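Local atomic coordinates of aldehyde dehydrogenase (Staphylococcus aureus, PDB entry 6K10), a protein that catalyses the NAD-dependent oxidation of 4,4'-diaponeurosporen-4-al to 4,4'-diaponeurosporenoic acid, a step in the biosynthesis of the carotenoid staphyloxanthin. Residues V115-P120 against E130-A135; Y190-G195 against P213-M218. The protein carries 1 engineered substitution. One frame throughout, in Å; residues are numbered along the deposited sequence.

Contact 1. Residues V115-P120 against E130-A135; sequences VLIIAP and EPLIGA
The side-chain contacts between strand 115-118 and helix 130-135 are apolar, and one methyl also lies against the helix backbone. Their axes run nearly antiparallel, at 167°, and come within 9.4 Å of each other. Ile117 carries most of the contact. Its CG1 branch stands anti to the carbonyl carbon (chi1 -64°), and the chain is extended beyond it (chi2 172°). This sends Ile117 CD1 over the helix backbone, where it lies 3.6 Å from Leu132 N and 3.8 Å from Pro131 C. Ile117 CD1 also touches Pro131 CB at 3.9 Å. The other branch, Ile117 CG2, lies 4.0 Å from Pro131 CB, so both arms of Ile117 converge on the CB corner of the proline ring. A looser touch joins Ile117 CD1 to Leu132 CB.

The second apolar meeting is methyl to methyl. Val115 CG2 reaches Ala135 CB at 3.9 Å, one helical turn on from Pro131.

Hydrogen bonds are found within the helix and from Glu130 to other parts of the chain. Ala135 N bonds to Pro131 O at 2.9 Å within the helix, while Pro131, having no N-H, interrupts the bonding to the preceding turn and kinks the helix. The carboxylate of Glu130 turns elsewhere: OE1 is hydrogen-bonded to Ser427 and OE2 to Ser77. Ile133, on the side away from the strand, packs on helix 63-89.

All five touching residues are buried. The contact packs helix 126-138 on the sheet within the right-handed beta-alpha-beta crossover from strand 104-118 to strand 141-145, part of the Rossmann-like NAD-binding domain of aldehyde dehydrogenases.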
loop_
_atom_site.group_PDB
_atom_site.type_symbol
_atom_site.label_atom_id
_atom_site.label_comp_id
_atom_site.label_asym_id
_atom_site.label_seq_id
_atom_site.Cartn_x
_atom_site.Cartn_y
_atom_site.Cartn_z
ATOM N N VAL A 115 14.349 6.281 3.945
ATOM C CA VAL A 115 13.371 6.491 2.887
ATOM C C VAL A 115 13.831 7.616 1.967
ATOM O O VAL A 115 14.660 8.457 2.326
ATOM C CB VAL A 115 11.965 6.793 3.450
ATOM C CG1 VAL A 115 11.560 5.733 4.462
ATOM C CG2 VAL A 115 11.920 8.183 4.075
ATOM N N LEU A 116 13.268 7.618 0.761
ATOM C CA LEU A 116 13.564 8.601 -0.270
ATOM C C LEU A 116 12.303 9.392 -0.584
ATOM O O LEU A 116 11.230 8.807 -0.766
ATOM C CB LEU A 116 14.088 7.923 -1.539
ATOM C CG LEU A 116 14.335 8.818 -2.755
ATOM C CD1 LEU A 116 15.331 9.928 -2.435
ATOM C CD2 LEU A 116 14.803 7.993 -3.943
ATOM N N ILE A 117 12.434 10.715 -0.652
ATOM C CA ILE A 117 11.327 11.608 -0.972
ATOM C C ILE A 117 11.734 12.452 -2.170
ATOM O O ILE A 117 12.727 13.189 -2.110
ATOM C CB ILE A 117 10.946 12.497 0.222
ATOM C CG1 ILE A 117 10.424 11.638 1.376
ATOM C CG2 ILE A 117 9.909 13.529 -0.190
ATOM C CD1 ILE A 117 10.199 12.405 2.656
ATOM N N ILE A 118 10.971 12.344 -3.256
ATOM C CA ILE A 118 11.208 13.099 -4.483
ATOM C C ILE A 118 10.065 14.087 -4.658
ATOM O O ILE A 118 8.892 13.698 -4.621
ATOM C CB ILE A 118 11.316 12.172 -5.708
ATOM C CG1 ILE A 118 12.442 11.156 -5.525
ATOM C CG2 ILE A 118 11.522 12.983 -6.981
ATOM C CD1 ILE A 118 12.366 9.990 -6.496
ATOM N N ALA A 119 10.402 15.359 -4.860
ATOM C CA ALA A 119 9.374 16.379 -4.969
ATOM C C ALA A 119 9.507 17.167 -6.265
ATOM O O ALA A 119 10.624 17.457 -6.699
ATOM C CB ALA A 119 9.434 17.346 -3.788
ATOM N N PRO A 120 8.385 17.545 -6.891
ATOM C CA PRO A 120 8.450 18.286 -8.155
ATOM C C PRO A 120 8.479 19.792 -7.943
ATOM O O PRO A 120 8.658 20.260 -6.815
ATOM C CB PRO A 120 7.171 17.843 -8.869
ATOM C CG PRO A 120 6.198 17.677 -7.742
ATOM C CD PRO A 120 6.995 17.211 -6.535
ATOM N N GLU A 130 5.402 17.770 3.646
ATOM C CA GLU A 130 4.302 16.921 4.095
ATOM C C GLU A 130 4.686 15.438 4.089
ATOM O O GLU A 130 4.413 14.751 5.085
ATOM C CB GLU A 130 3.034 17.198 3.281
ATOM C CG GLU A 130 1.872 16.299 3.678
ATOM C CD GLU A 130 1.606 16.311 5.181
ATOM O OE1 GLU A 130 1.318 15.231 5.747
ATOM O OE2 GLU A 130 1.680 17.392 5.803
ATOM N N PRO A 131 5.322 14.895 3.040
ATOM C CA PRO A 131 5.870 13.534 3.200
ATOM C C PRO A 131 6.885 13.431 4.323
ATOM O O PRO A 131 6.864 12.449 5.080
ATOM C CB PRO A 131 6.503 13.233 1.833
ATOM C CG PRO A 131 5.919 14.201 0.901
ATOM C CD PRO A 131 5.565 15.421 1.685
ATOM N N LEU A 132 7.763 14.428 4.464
ATOM C CA LEU A 132 8.810 14.362 5.481
ATOM C C LEU A 132 8.223 14.253 6.883
ATOM O O LEU A 132 8.731 13.493 7.719
ATOM C CB LEU A 132 9.713 15.589 5.387
ATOM C CG LEU A 132 10.909 15.572 6.343
ATOM C CD1 LEU A 132 11.882 14.466 5.958
ATOM C CD2 LEU A 132 11.608 16.923 6.390
ATOM N N ILE A 133 7.163 15.017 7.163
ATOM C CA ILE A 133 6.500 14.929 8.462
ATOM C C ILE A 133 6.109 13.488 8.754
ATOM O O ILE A 133 6.358 12.964 9.844
ATOM C CB ILE A 133 5.275 15.859 8.506
ATOM C CG1 ILE A 133 5.699 17.322 8.396
ATOM C CG2 ILE A 133 4.501 15.638 9.788
ATOM C CD1 ILE A 133 4.565 18.241 8.000
ATOM N N GLY A 134 5.494 12.825 7.772
ATOM C CA GLY A 134 5.134 11.429 7.955
ATOM C C GLY A 134 6.345 10.549 8.192
ATOM O O GLY A 134 6.345 9.696 9.083
ATOM N N ALA A 135 7.401 10.751 7.399
ATOM C CA ALA A 135 8.615 9.959 7.564
ATOM C C ALA A 135 9.232 10.179 8.939
ATOM O O ALA A 135 9.650 9.223 9.603
ATOM C CB ALA A 135 9.618 10.302 6.462
#

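Contact 2. Residues Y190-G195 against P213-M218; sequences YVFFTG and PVTLEM
Strands 190-194 and 214-217 run parallel, 4° apart in direction, in residue-for-residue register from Val191-Val214 to Thr194-Glu217. Five backbone hydrogen bonds zigzag between them. The shortest, Glu217 N to Phe193 O, is 2.8 Å and nearly straight.

The tight part is the face of Phe192, Thr215, Thr194 and Glu217, together with the Tyr190 ring at its start. Tyr190 CG is anti to the backbone N (chi1 -156°), which swings the ring across the neighbouring strand. Pro213 O sits 3.8 Å above the centre of this ring. At the ring edge, Tyr190 OH and Thr215 OG1 share a 2.7 Å hydrogen bond. The threonine's other branch, CG2, lies 3.7 Å from Phe192 CE2. Farther along, Thr194 OG1 rests 3.5 Å from Glu217 CB, and the bent glutamate chain (chi2 -85°) leads its carboxylate away from strand 190-194.

The other face is looser. Phe193 CB meets Leu216 CD2 at 4.0 Å, and Val191 touches Val214, which is partly exposed. Pro213, Thr194 and Gly195 are also partly exposed at the strand ends.

Here the parallel strands of a beta-alpha-beta unit carry Glu217, the predicted active-site glutamate of this aldehyde dehydrogenase, at a C-terminal strand end.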
loop_
_atom_site.group_PDB
_atom_site.type_symbol
_atom_site.label_atom_id
_atom_site.label_comp_id
_atom_site.label_asym_id
_atom_site.label_seq_id
_atom_site.Cartn_x
_atom_site.Cartn_y
_atom_site.Cartn_z
ATOM N N TYR A 190 11.920 2.705 1.519
ATOM C CA TYR A 190 10.674 3.211 0.963
ATOM C C TYR A 190 11.003 4.362 0.025
ATOM O O TYR A 190 11.962 5.106 0.251
ATOM C CB TYR A 190 9.707 3.672 2.062
ATOM C CG TYR A 190 8.261 3.660 1.632
ATOM C CD1 TYR A 190 7.712 4.735 0.947
ATOM C CD2 TYR A 190 7.446 2.571 1.906
ATOM C CE1 TYR A 190 6.388 4.725 0.545
ATOM C CE2 TYR A 190 6.123 2.551 1.511
ATOM C CZ TYR A 190 5.598 3.628 0.833
ATOM O OH TYR A 190 4.279 3.600 0.442
ATOM N N VAL A 191 10.206 4.504 -1.033
ATOM C CA VAL A 191 10.356 5.599 -1.984
ATOM C C VAL A 191 9.022 6.320 -2.115
ATOM O O VAL A 191 8.000 5.689 -2.402
ATOM C CB VAL A 191 10.839 5.101 -3.361
ATOM C CG1 VAL A 191 10.819 6.239 -4.363
ATOM C CG2 VAL A 191 12.238 4.516 -3.249
ATOM N N PHE A 192 9.031 7.633 -1.902
ATOM C CA PHE A 192 7.852 8.482 -2.040
ATOM C C PHE A 192 8.112 9.460 -3.174
ATOM O O PHE A 192 9.083 10.219 -3.119
ATOM C CB PHE A 192 7.546 9.220 -0.726
ATOM C CG PHE A 192 6.237 9.973 -0.738
ATOM C CD1 PHE A 192 6.091 11.144 -1.473
ATOM C CD2 PHE A 192 5.154 9.510 -0.015
ATOM C CE1 PHE A 192 4.893 11.828 -1.486
ATOM C CE2 PHE A 192 3.951 10.196 -0.025
ATOM C CZ PHE A 192 3.823 11.356 -0.761
ATOM N N PHE A 193 7.248 9.446 -4.190
ATOM C CA PHE A 193 7.450 10.234 -5.400
ATOM C C PHE A 193 6.185 10.993 -5.774
ATOM O O PHE A 193 5.102 10.405 -5.837
ATOM C CB PHE A 193 7.889 9.344 -6.568
ATOM C CG PHE A 193 7.820 10.035 -7.901
ATOM C CD1 PHE A 193 8.879 10.797 -8.352
ATOM C CD2 PHE A 193 6.693 9.923 -8.705
ATOM C CE1 PHE A 193 8.819 11.440 -9.565
ATOM C CE2 PHE A 193 6.628 10.568 -9.918
ATOM C CZ PHE A 193 7.694 11.323 -10.356
ATOM N N THR A 194 6.334 12.291 -6.036
ATOM C CA THR A 194 5.303 13.113 -6.657
ATOM C C THR A 194 5.895 13.730 -7.912
ATOM O O THR A 194 6.969 14.338 -7.857
ATOM C CB THR A 194 4.808 14.221 -5.716
ATOM O OG1 THR A 194 4.304 13.640 -4.509
ATOM C CG2 THR A 194 3.696 15.039 -6.369
ATOM N N GLY A 195 5.208 13.562 -9.036
ATOM C CA GLY A 195 5.681 14.151 -10.279
ATOM C C GLY A 195 4.960 13.596 -11.488
ATOM O O GLY A 195 3.804 13.163 -11.397
ATOM N N PRO A 213 9.147 -0.889 -1.716
ATOM C CA PRO A 213 7.771 -0.382 -1.822
ATOM C C PRO A 213 7.765 1.111 -2.095
ATOM O O PRO A 213 8.687 1.840 -1.721
ATOM C CB PRO A 213 7.179 -0.697 -0.444
ATOM C CG PRO A 213 8.356 -0.633 0.473
ATOM C CD PRO A 213 9.527 -1.171 -0.326
ATOM N N VAL A 214 6.710 1.571 -2.769
ATOM C CA VAL A 214 6.637 2.958 -3.203
ATOM C C VAL A 214 5.254 3.537 -2.952
ATOM O O VAL A 214 4.258 2.823 -2.817
ATOM C CB VAL A 214 6.964 3.140 -4.702
ATOM C CG1 VAL A 214 8.276 2.471 -5.069
ATOM C CG2 VAL A 214 5.812 2.629 -5.544
ATOM N N THR A 215 5.218 4.863 -2.900
ATOM C CA THR A 215 4.013 5.646 -3.112
ATOM C C THR A 215 4.275 6.577 -4.285
ATOM O O THR A 215 5.296 7.271 -4.314
ATOM C CB THR A 215 3.629 6.442 -1.861
ATOM O OG1 THR A 215 3.066 5.555 -0.886
ATOM C CG2 THR A 215 2.611 7.518 -2.205
ATOM N N LEU A 216 3.372 6.571 -5.261
ATOM C CA LEU A 216 3.506 7.389 -6.460
ATOM C C LEU A 216 2.306 8.318 -6.571
ATOM O O LEU A 216 1.162 7.855 -6.629
ATOM C CB LEU A 216 3.622 6.517 -7.713
ATOM C CG LEU A 216 4.661 5.394 -7.719
ATOM C CD1 LEU A 216 4.502 4.552 -8.977
ATOM C CD2 LEU A 216 6.083 5.934 -7.604
ATOM N N GLU A 217 2.569 9.621 -6.595
ATOM C CA GLU A 217 1.561 10.651 -6.830
ATOM C C GLU A 217 1.825 11.216 -8.216
ATOM O O GLU A 217 2.778 11.976 -8.401
ATOM C CB GLU A 217 1.636 11.749 -5.763
ATOM C CG GLU A 217 1.353 11.283 -4.345
ATOM C CD GLU A 217 -0.127 11.252 -4.005
ATOM O OE1 GLU A 217 -0.936 11.770 -4.802
ATOM O OE2 GLU A 217 -0.489 10.704 -2.938
ATOM N N MET A 218 1.007 10.830 -9.190
ATOM C CA MET A 218 1.308 11.241 -10.557
ATOM C C MET A 218 0.206 12.128 -11.137
ATOM O O MET A 218 -0.297 13.019 -10.439
ATOM C CB MET A 218 1.587 10.009 -11.420
ATOM C CG MET A 218 2.867 9.289 -10.962
ATOM S SD MET A 218 3.272 7.692 -11.693
ATOM C CE MET A 218 1.843 6.707 -11.265
#

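Overall arrangement
Both contacts belong to the same sheet, in which strands 104-118 and 190-194 are neighbours. Their centres lie 9 Å apart. Leu116 O and Ile118 N probably bond to the backbone of Phe192, and Pro131 of the helix packs against the Phe192 ring. All touching residues of contact 1 are buried, and its side-chain contacts are apolar, a helix packed on the sheet. Contact 2 is mostly core too, but its edges are partly exposed, and Pro213 and Met218 reach the second subunit. Contact 2 adds backbone hydrogen bonds and a hydroxyl pair to its apolar packing. Each contact lies within its own beta-alpha-beta unit. The side chain of Pro131 in contact 1 is about 8 Å from that of Glu217 in contact 2.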